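Local coordinates for AvrRpt2 (Erwinia amylovora, PDB 6HQZ), which is a type III effector of a plant pathogen and probably acts as a papain-like cysteine protease of family C70, at residues 43-48 and 142-147; 92-97 and 104-109. All coordinates share one frame; numbering follows the deposited sequence.

Interaction 1: residues 43-48 and 142-147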
loop_
_atom_site.group_PDB
_atom_site.type_symbol
_atom_site.label_atom_id
_atom_site.label_comp_id
_atom_site.label_asym_id
_atom_site.label_seq_id
_atom_site.Cartn_x
_atom_site.Cartn_y
_atom_site.Cartn_z
ATOM N N LEU A 43 20.896 0.044 20.522
ATOM C CA LEU A 43 19.574 0.353 20.061
ATOM C C LEU A 43 18.967 -0.892 19.409
ATOM O O LEU A 43 17.793 -1.138 19.613
ATOM C CB LEU A 43 19.617 1.507 19.050
ATOM C CG LEU A 43 18.293 1.865 18.371
ATOM C CD1 LEU A 43 17.326 2.288 19.439
ATOM C CD2 LEU A 43 18.454 2.920 17.300
ATOM N N TYR A 44 19.754 -1.671 18.649
ATOM C CA TYR A 44 19.160 -2.711 17.796
ATOM C C TYR A 44 19.411 -4.125 18.222
ATOM O O TYR A 44 18.731 -5.068 17.739
ATOM C CB TYR A 44 19.618 -2.526 16.346
ATOM C CG TYR A 44 18.947 -1.389 15.693
ATOM C CD1 TYR A 44 17.572 -1.331 15.581
ATOM C CD2 TYR A 44 19.675 -0.330 15.187
ATOM C CE1 TYR A 44 16.926 -0.240 14.994
ATOM C CE2 TYR A 44 19.054 0.747 14.595
ATOM C CZ TYR A 44 17.672 0.813 14.478
ATOM O OH TYR A 44 17.042 1.915 13.895
ATOM N N ASP A 45 20.369 -4.305 19.105
ATOM C CA ASP A 45 20.755 -5.646 19.486
ATOM C C ASP A 45 21.002 -5.875 20.971
ATOM O O ASP A 45 21.604 -6.876 21.315
ATOM C CB ASP A 45 22.006 -6.076 18.733
ATOM C CG ASP A 45 22.179 -7.596 18.715
ATOM O OD1 ASP A 45 21.191 -8.356 18.902
ATOM O OD2 ASP A 45 23.326 -8.029 18.574
ATOM N N SER A 46 20.544 -4.995 21.855
ATOM C CA SER A 46 20.849 -5.165 23.307
ATOM C C SER A 46 19.802 -6.039 23.948
ATOM O O SER A 46 18.679 -6.019 23.517
ATOM C CB SER A 46 20.846 -3.830 24.063
ATOM O OG SER A 46 22.113 -3.209 24.034
ATOM N N SER A 47 20.187 -6.790 24.976
ATOM C CA SER A 47 19.230 -7.439 25.905
ATOM C C SER A 47 19.611 -7.168 27.390
ATOM O O SER A 47 20.628 -6.549 27.655
ATOM C CB SER A 47 19.147 -8.937 25.633
ATOM O OG SER A 47 17.972 -9.483 26.232
ATOM N N GLY A 48 18.797 -7.603 28.352
ATOM C CA GLY A 48 19.012 -7.250 29.775
ATOM C C GLY A 48 18.921 -5.734 30.018
ATOM O O GLY A 48 18.117 -5.087 29.352
ATOM N N ALA A 142 16.791 -5.837 12.252
ATOM C CA ALA A 142 16.880 -5.906 13.718
ATOM C C ALA A 142 15.664 -6.535 14.433
ATOM O O ALA A 142 15.121 -5.934 15.301
ATOM C CB ALA A 142 17.137 -4.514 14.267
ATOM N N TRP A 143 15.398 -7.792 14.156
ATOM C CA TRP A 143 14.236 -8.520 14.684
ATOM C C TRP A 143 14.154 -8.546 16.187
ATOM O O TRP A 143 13.080 -8.650 16.730
ATOM C CB TRP A 143 14.246 -9.941 14.168
ATOM C CG TRP A 143 14.042 -10.031 12.747
ATOM C CD1 TRP A 143 14.964 -10.290 11.819
ATOM C CD2 TRP A 143 12.814 -9.843 12.062
ATOM N NE1 TRP A 143 14.398 -10.308 10.578
ATOM C CE2 TRP A 143 13.076 -10.012 10.694
ATOM C CE3 TRP A 143 11.509 -9.570 12.474
ATOM C CZ2 TRP A 143 12.070 -9.902 9.705
ATOM C CZ3 TRP A 143 10.487 -9.509 11.497
ATOM C CH2 TRP A 143 10.792 -9.646 10.128
ATOM N N ARG A 144 15.278 -8.400 16.870
ATOM C CA ARG A 144 15.325 -8.503 18.304
ATOM C C ARG A 144 14.609 -7.382 19.016
ATOM O O ARG A 144 14.222 -7.545 20.200
ATOM C CB ARG A 144 16.765 -8.609 18.844
ATOM C CG ARG A 144 16.868 -8.724 20.338
ATOM C CD ARG A 144 18.303 -8.939 20.772
ATOM N NE ARG A 144 18.327 -9.888 21.843
ATOM C CZ ARG A 144 19.443 -10.450 22.288
ATOM N NH1 ARG A 144 20.632 -10.134 21.746
ATOM N NH2 ARG A 144 19.365 -11.331 23.267
ATOM N N VAL A 145 14.399 -6.272 18.340
ATOM C CA VAL A 145 13.802 -5.099 19.013
ATOM C C VAL A 145 12.518 -4.714 18.308
ATOM O O VAL A 145 12.443 -4.813 17.065
ATOM C CB VAL A 145 14.745 -3.880 19.107
ATOM C CG1 VAL A 145 15.931 -4.236 20.011
ATOM C CG2 VAL A 145 15.215 -3.379 17.748
ATOM N N PRO A 146 11.529 -4.282 19.052
ATOM C CA PRO A 146 10.261 -3.927 18.412
ATOM C C PRO A 146 10.349 -2.676 17.552
ATOM O O PRO A 146 9.453 -2.450 16.743
ATOM C CB PRO A 146 9.310 -3.678 19.601
ATOM C CG PRO A 146 9.978 -4.268 20.744
ATOM C CD PRO A 146 11.434 -4.215 20.522
ATOM N N HIS A 147 11.412 -1.894 17.710
ATOM C CA HIS A 147 11.557 -0.603 17.011
ATOM C C HIS A 147 12.456 -0.707 15.813
ATOM O O HIS A 147 13.027 0.275 15.394
ATOM C CB HIS A 147 12.014 0.517 17.940
ATOM C CG HIS A 147 13.168 0.160 18.822
ATOM N ND1 HIS A 147 13.001 -0.385 20.074
ATOM C CD2 HIS A 147 14.507 0.270 18.633
ATOM C CE1 HIS A 147 14.190 -0.595 20.619
ATOM N NE2 HIS A 147 15.120 -0.239 19.747
HETATM O O HOH W 1 14.418 1.791 13.382
HETATM O O HOH W 2 18.119 -7.343 16.442
#
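His147 meets Leu43 through the main polar link of this contact. Its NE2 donates to Leu43 O at 2.8 Å, with an N-H...O angle of 154° and the oxygen somewhat out of the imidazole plane. A chi1 of 47° sets CG of His147 between the backbone N and the carbonyl carbon. ND1 is hydrogen-bonded to Arg55 NH1, so both ring nitrogens are used, consistent with a neutral ring protonated at NE2. Leu43 CD1 also rests 3.4 Å from His147 NE2.

Apolar packing centres on Tyr44. Ala142 CB approaches Tyr44 CD1 to 3.5 Å, and Val145 CG2 comes to the ring edge, 3.8 Å from the same CD1, while Leu43 CG lies over the ring centre. Helix 40-45 is thus fitted against a type I beta turn, Ala142 to Val145, in the loop between helix 134-140 and strand 149-152 of the papain-like fold.

Two waters add bridges. One joins Tyr44 OH to His147 O; the other donates to Tyr44 O at 2.7 Å and accepts from Arg144 N.

The charged pair lies at the exposed side: Arg144 NH1 makes a weak, long salt bridge to Asp45 OD1 at 3.4 Å, the acceptor at the guanidinium edge. Ser47 CB, in a poorly ordered residue, sits over one guanidinium face.

Interaction 2: residues 92-97 and 104-109; sequences PIMFGW and WHMSVL
Trp97 reaches across to His105 and Ser107 on the facing strand of an antiparallel beta hairpin. From CB, a chi1 of 64° sets CG between the backbone N and the carbonyl carbon, 4.2 Å from His105 O. The next ring atom, CD1, comes nearer to that oxygen, at 3.5 Å. NE1 then donates to Ser107 OG at 3.2 Å, with an N-H...O angle of 160° and the hydroxyl oxygen close to the indole plane. His105 CB lies over one face, offset toward the rim and 4.0 Å from NE1. The indole is therefore held by its pyrrole edge to the serine and by one face to the histidine.

Three hydrogen-bonded pairs, Ile93-Leu109, Phe95-Ser107 and Trp97-His105, join the backbones with two bonds each; the shortest runs from Leu109 N to Ile93 O at 2.7 Å. The N-to-C directions of strand segments 93-97 and 104-109 make an angle of 146°, antiparallel with a marked twist. Phe95, beside Trp97, receives an off-centre CH-pi contact from Ser107 CB, while Leu109 N meets its ring edge.

The side chains of Met94, Met106 and Val108 lie on the other face, where the two methionines run side by side in the same direction and their CE methyls meet at 3.6 Å.

The hairpin lies near the centre of the chain, between strand 149-152, whose Leu150 bonds to Met94, with Ala148 just before it bonding to Gly96, and strand 118-123, bonded to Val108. On the methionine face, Met94 packs on Trp21, Cys24 and Thr25 of helix 19-27 and Met106 on Tyr44 of helix 40-45, whereas on the Trp97 face Phe95 meets Phe137 of helix 134-140 edge-to-face.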
loop_
_atom_site.group_PDB
_atom_site.type_symbol
_atom_site.label_atom_id
_atom_site.label_comp_id
_atom_site.label_asym_id
_atom_site.label_seq_id
_atom_site.Cartn_x
_atom_site.Cartn_y
_atom_site.Cartn_z
ATOM N N PRO A 92 7.738 6.498 3.970
ATOM C CA PRO A 92 9.048 5.843 4.166
ATOM C C PRO A 92 9.306 5.316 5.598
ATOM O O PRO A 92 8.811 5.865 6.634
ATOM C CB PRO A 92 10.050 6.933 3.815
ATOM C CG PRO A 92 9.311 8.210 3.854
ATOM C CD PRO A 92 7.838 7.932 3.675
ATOM N N ILE A 93 10.066 4.259 5.650
ATOM C CA ILE A 93 10.248 3.529 6.907
ATOM C C ILE A 93 11.768 3.366 7.162
ATOM O O ILE A 93 12.512 2.836 6.328
ATOM C CB ILE A 93 9.637 2.129 6.819
ATOM C CG1 ILE A 93 8.152 2.189 6.656
ATOM C CG2 ILE A 93 9.979 1.303 8.068
ATOM C CD1 ILE A 93 7.546 0.906 6.130
ATOM N N MET A 94 12.200 3.864 8.304
ATOM C CA MET A 94 13.613 3.706 8.662
ATOM C C MET A 94 13.824 2.421 9.451
ATOM O O MET A 94 13.122 2.172 10.452
ATOM C CB MET A 94 14.188 4.883 9.410
ATOM C CG MET A 94 13.562 5.329 10.658
ATOM S SD MET A 94 14.375 6.865 11.236
ATOM C CE MET A 94 14.334 6.534 12.981
ATOM N N PHE A 95 14.803 1.657 8.981
ATOM C CA PHE A 95 15.094 0.323 9.509
ATOM C C PHE A 95 16.549 0.173 9.919
ATOM O O PHE A 95 17.510 0.669 9.284
ATOM C CB PHE A 95 14.690 -0.797 8.523
ATOM C CG PHE A 95 15.494 -0.876 7.279
ATOM C CD1 PHE A 95 15.161 -0.074 6.213
ATOM C CD2 PHE A 95 16.502 -1.791 7.116
ATOM C CE1 PHE A 95 15.832 -0.160 5.014
ATOM C CE2 PHE A 95 17.161 -1.910 5.903
ATOM C CZ PHE A 95 16.849 -1.077 4.866
ATOM N N GLY A 96 16.680 -0.586 11.005
ATOM C CA GLY A 96 17.961 -0.998 11.564
ATOM C C GLY A 96 18.317 -2.342 11.033
ATOM O O GLY A 96 17.475 -3.231 11.044
ATOM N N TRP A 97 19.577 -2.526 10.617
ATOM C CA TRP A 97 20.018 -3.815 10.070
ATOM C C TRP A 97 21.470 -4.048 10.250
ATOM O O TRP A 97 22.238 -3.125 10.458
ATOM C CB TRP A 97 19.659 -3.941 8.590
ATOM C CG TRP A 97 20.330 -2.970 7.686
ATOM C CD1 TRP A 97 20.076 -1.628 7.548
ATOM C CD2 TRP A 97 21.343 -3.287 6.697
ATOM N NE1 TRP A 97 20.862 -1.112 6.548
ATOM C CE2 TRP A 97 21.596 -2.107 5.977
ATOM C CE3 TRP A 97 21.975 -4.461 6.305
ATOM C CZ2 TRP A 97 22.503 -2.054 4.965
ATOM C CZ3 TRP A 97 22.868 -4.424 5.234
ATOM C CH2 TRP A 97 23.143 -3.217 4.598
ATOM N N TRP A 104 25.988 -2.348 12.787
ATOM C CA TRP A 104 24.605 -2.026 12.643
ATOM C C TRP A 104 24.512 -0.668 11.915
ATOM O O TRP A 104 25.360 0.213 12.097
ATOM C CB TRP A 104 23.886 -1.957 13.992
ATOM C CG TRP A 104 23.716 -3.321 14.592
ATOM C CD1 TRP A 104 24.655 -3.983 15.338
ATOM C CD2 TRP A 104 22.661 -4.219 14.389
ATOM N NE1 TRP A 104 24.198 -5.239 15.669
ATOM C CE2 TRP A 104 22.967 -5.398 15.100
ATOM C CE3 TRP A 104 21.447 -4.149 13.683
ATOM C CZ2 TRP A 104 22.105 -6.493 15.135
ATOM C CZ3 TRP A 104 20.636 -5.235 13.687
ATOM C CH2 TRP A 104 20.961 -6.394 14.437
ATOM N N HIS A 105 23.475 -0.534 11.145
ATOM C CA HIS A 105 23.213 0.656 10.316
ATOM C C HIS A 105 21.728 0.979 10.252
ATOM O O HIS A 105 20.882 0.105 10.452
ATOM C CB HIS A 105 23.764 0.411 8.875
ATOM C CG HIS A 105 25.227 0.224 8.858
ATOM N ND1 HIS A 105 26.096 1.263 8.660
ATOM C CD2 HIS A 105 25.988 -0.851 9.180
ATOM C CE1 HIS A 105 27.333 0.819 8.740
ATOM N NE2 HIS A 105 27.298 -0.457 9.082
ATOM N N MET A 106 21.410 2.215 9.857
ATOM C CA MET A 106 20.071 2.614 9.616
ATOM C C MET A 106 19.935 3.086 8.196
ATOM O O MET A 106 20.838 3.775 7.707
ATOM C CB MET A 106 19.702 3.743 10.542
ATOM C CG MET A 106 19.490 3.386 11.971
ATOM S SD MET A 106 19.171 4.893 12.885
ATOM C CE MET A 106 17.581 5.310 12.180
ATOM N N SER A 107 18.813 2.716 7.557
ATOM C CA SER A 107 18.538 3.080 6.180
ATOM C C SER A 107 17.088 3.351 6.040
ATOM O O SER A 107 16.303 3.076 6.959
ATOM C CB SER A 107 18.956 1.962 5.239
ATOM O OG SER A 107 20.370 1.782 5.249
ATOM N N VAL A 108 16.696 3.905 4.906
ATOM C CA VAL A 108 15.302 4.234 4.670
ATOM C C VAL A 108 14.718 3.478 3.546
ATOM O O VAL A 108 15.174 3.628 2.410
ATOM C CB VAL A 108 15.122 5.759 4.383
ATOM C CG1 VAL A 108 13.616 6.012 4.100
ATOM C CG2 VAL A 108 15.597 6.592 5.574
ATOM N N LEU A 109 13.715 2.647 3.876
ATOM C CA LEU A 109 12.955 1.854 2.923
ATOM C C LEU A 109 12.033 2.775 2.156
ATOM O O LEU A 109 11.253 3.521 2.785
ATOM C CB LEU A 109 12.089 0.819 3.610
ATOM C CG LEU A 109 11.344 -0.131 2.673
ATOM C CD1 LEU A 109 12.264 -0.983 1.769
ATOM C CD2 LEU A 109 10.463 -0.963 3.580
#

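How the interactions relate
From the N terminus the chain passes helix 19-27 and reaches segment 43-48, the first half of interaction 1, on helix 40-45 and the loop that follows. It then runs through helix 49-65, strand 67-69 and helix 80-90 into strand 93-98, and interaction 2 closes the short hairpin loop to strand 104-113. Only after strands 118-123 and 130-133 and helix 134-140 does segment 142-147 close the long loop of interaction 1, so interaction 2 is nested inside it. The two also touch: Ala142 N probably donates to Gly96 O at 3.0 Å, and Tyr44 packs on Gly96, Trp104 and Met106, tying helix 40-45 and the 142-147 loop to the sheet.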